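Local coordinates for lipid-transfer protein (Thermomonospora curvata, PDB 6OK1), which is probably a lipid-transfer protein of the two-domain thiolase-like fold, its precise role not defined, at residues 166-171 / 194-199. Sequence-based numbering, arbitrary orientation.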
loop_
_atom_site.group_PDB
_atom_site.type_symbol
_atom_site.label_atom_id
_atom_site.label_comp_id
_atom_site.label_asym_id
_atom_site.label_seq_id
_atom_site.Cartn_x
_atom_site.Cartn_y
_atom_site.Cartn_z
ATOM N N THR A 166 29.814 20.287 10.611
ATOM C CA THR A 166 29.413 21.649 10.338
ATOM C C THR A 166 28.552 21.688 9.082
ATOM O O THR A 166 28.457 20.717 8.335
ATOM C CB THR A 166 30.623 22.567 10.114
ATOM O OG1 THR A 166 31.240 22.226 8.873
ATOM C CG2 THR A 166 31.643 22.408 11.249
ATOM N N SER A 167 28.006 22.864 8.819
ATOM C CA SER A 167 27.251 23.049 7.582
ATOM C C SER A 167 28.111 22.757 6.356
ATOM O O SER A 167 27.619 22.211 5.369
ATOM C CB SER A 167 26.688 24.456 7.508
ATOM O OG SER A 167 25.978 24.676 6.289
ATOM N N GLU A 168 29.402 23.116 6.384
ATOM C CA GLU A 168 30.232 22.834 5.218
ATOM C C GLU A 168 30.375 21.339 4.979
ATOM O O GLU A 168 30.533 20.916 3.823
ATOM C CB GLU A 168 31.615 23.489 5.377
ATOM C CG GLU A 168 31.556 24.982 5.187
ATOM C CD GLU A 168 32.919 25.637 5.139
ATOM O OE1 GLU A 168 33.863 25.069 5.723
ATOM O OE2 GLU A 168 33.039 26.706 4.503
ATOM N N ASP A 169 30.363 20.520 6.042
ATOM C CA ASP A 169 30.406 19.070 5.846
ATOM C C ASP A 169 29.181 18.587 5.079
ATOM O O ASP A 169 29.294 17.773 4.156
ATOM C CB ASP A 169 30.520 18.356 7.193
ATOM C CG ASP A 169 31.818 18.653 7.886
ATOM O OD1 ASP A 169 32.851 18.615 7.196
ATOM O OD2 ASP A 169 31.801 18.942 9.102
ATOM N N PHE A 170 27.994 19.090 5.430
ATOM C CA PHE A 170 26.807 18.766 4.641
ATOM C C PHE A 170 26.927 19.322 3.221
ATOM O O PHE A 170 26.498 18.684 2.247
ATOM C CB PHE A 170 25.552 19.330 5.327
ATOM C CG PHE A 170 25.331 18.822 6.732
ATOM C CD1 PHE A 170 25.723 17.550 7.116
ATOM C CD2 PHE A 170 24.724 19.645 7.686
ATOM C CE1 PHE A 170 25.496 17.092 8.411
ATOM C CE2 PHE A 170 24.506 19.194 8.985
ATOM C CZ PHE A 170 24.884 17.925 9.349
ATOM N N GLY A 171 27.500 20.518 3.092
ATOM C CA GLY A 171 27.663 21.132 1.790
ATOM C C GLY A 171 28.528 20.321 0.845
ATOM O O GLY A 171 28.291 20.315 -0.370
ATOM N N ILE A 194 28.078 23.558 -8.587
ATOM C CA ILE A 194 28.129 24.559 -7.535
ATOM C C ILE A 194 29.467 24.471 -6.827
ATOM O O ILE A 194 30.181 23.464 -6.895
ATOM C CB ILE A 194 26.983 24.413 -6.505
ATOM C CG1 ILE A 194 27.135 23.106 -5.708
ATOM C CG2 ILE A 194 25.648 24.477 -7.209
ATOM C CD1 ILE A 194 26.145 22.980 -4.567
ATOM N N THR A 195 29.795 25.547 -6.123
ATOM C CA THR A 195 30.912 25.540 -5.194
ATOM C C THR A 195 30.398 25.415 -3.764
ATOM O O THR A 195 29.223 25.668 -3.473
ATOM C CB THR A 195 31.740 26.825 -5.305
ATOM O OG1 THR A 195 30.919 27.926 -4.888
ATOM C CG2 THR A 195 32.252 27.049 -6.745
ATOM N N LEU A 196 31.313 25.062 -2.858
ATOM C CA LEU A 196 30.968 25.054 -1.443
ATOM C C LEU A 196 30.577 26.452 -0.978
ATOM O O LEU A 196 29.694 26.618 -0.125
ATOM C CB LEU A 196 32.138 24.499 -0.630
ATOM C CG LEU A 196 31.868 24.277 0.854
ATOM C CD1 LEU A 196 30.717 23.288 1.081
ATOM C CD2 LEU A 196 33.115 23.788 1.571
ATOM N N GLU A 197 31.212 27.475 -1.547
ATOM C CA GLU A 197 30.818 28.841 -1.255
ATOM C C GLU A 197 29.376 29.098 -1.682
ATOM O O GLU A 197 28.614 29.764 -0.965
ATOM C CB GLU A 197 31.799 29.796 -1.952
ATOM C CG GLU A 197 33.241 29.755 -1.364
ATOM C CD GLU A 197 33.911 28.354 -1.351
ATOM O OE1 GLU A 197 33.881 27.611 -2.375
ATOM O OE2 GLU A 197 34.474 27.992 -0.288
ATOM N N ASP A 198 28.982 28.587 -2.854
ATOM C CA ASP A 198 27.596 28.719 -3.290
ATOM C C ASP A 198 26.651 28.134 -2.251
ATOM O O ASP A 198 25.579 28.690 -1.971
ATOM C CB ASP A 198 27.353 27.981 -4.605
ATOM C CG ASP A 198 27.973 28.664 -5.805
ATOM O OD1 ASP A 198 28.145 29.896 -5.787
ATOM O OD2 ASP A 198 28.284 27.945 -6.772
ATOM N N HIS A 199 27.012 26.968 -1.731
ATOM C CA HIS A 199 26.176 26.282 -0.755
ATOM C C HIS A 199 26.039 27.116 0.510
ATOM O O HIS A 199 24.934 27.324 1.025
ATOM C CB HIS A 199 26.794 24.917 -0.469
ATOM C CG HIS A 199 26.162 24.196 0.668
ATOM N ND1 HIS A 199 26.566 24.381 1.969
ATOM C CD2 HIS A 199 25.155 23.291 0.706
ATOM C CE1 HIS A 199 25.843 23.617 2.766
ATOM N NE2 HIS A 199 24.979 22.944 2.024
HETATM O O HOH W 1 32.837 27.643 1.808
#
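One water links Glu168 and Glu197, donating to both carboxylates: 2.7 Å from the water oxygen to Glu197 OE2 and 2.9 Å to Glu168 OE2. These two OE2 atoms lie 5.2 Å apart, and the shared water probably screens their like charges. Leu196 crosses the extended Glu168 side chain at about a right angle. Its CD2 lies 4.0 Å from Glu168 CD, while CD1 is turned to the backbone of helix 167-182, 3.6 Å from Glu168 O. His199 has CG anti to its backbone N (chi1 171°), and Gly171 CA lies over one face of its ring, nominally a CH-pi contact but modelled closer than is realistic. The ring's CE1 also approaches Ser167 O at 3.5 Å. Asp213 binds His199 NE2, and Gln200 donates to Ser167 OG. Each helix start carries a capping box, Thr166 with Asp169 and Thr195 with Asp198; in the second, Asp198 N reaches Thr195 OG1 at 2.9 Å (156°). No direct hydrogen bond joins the segments, so the start of helix 196-201 meets helix 167-182, within the thiolase N-terminal region, through the Leu196 contact, the packing of Gly171 on His199 and a water bridge between two glutamates.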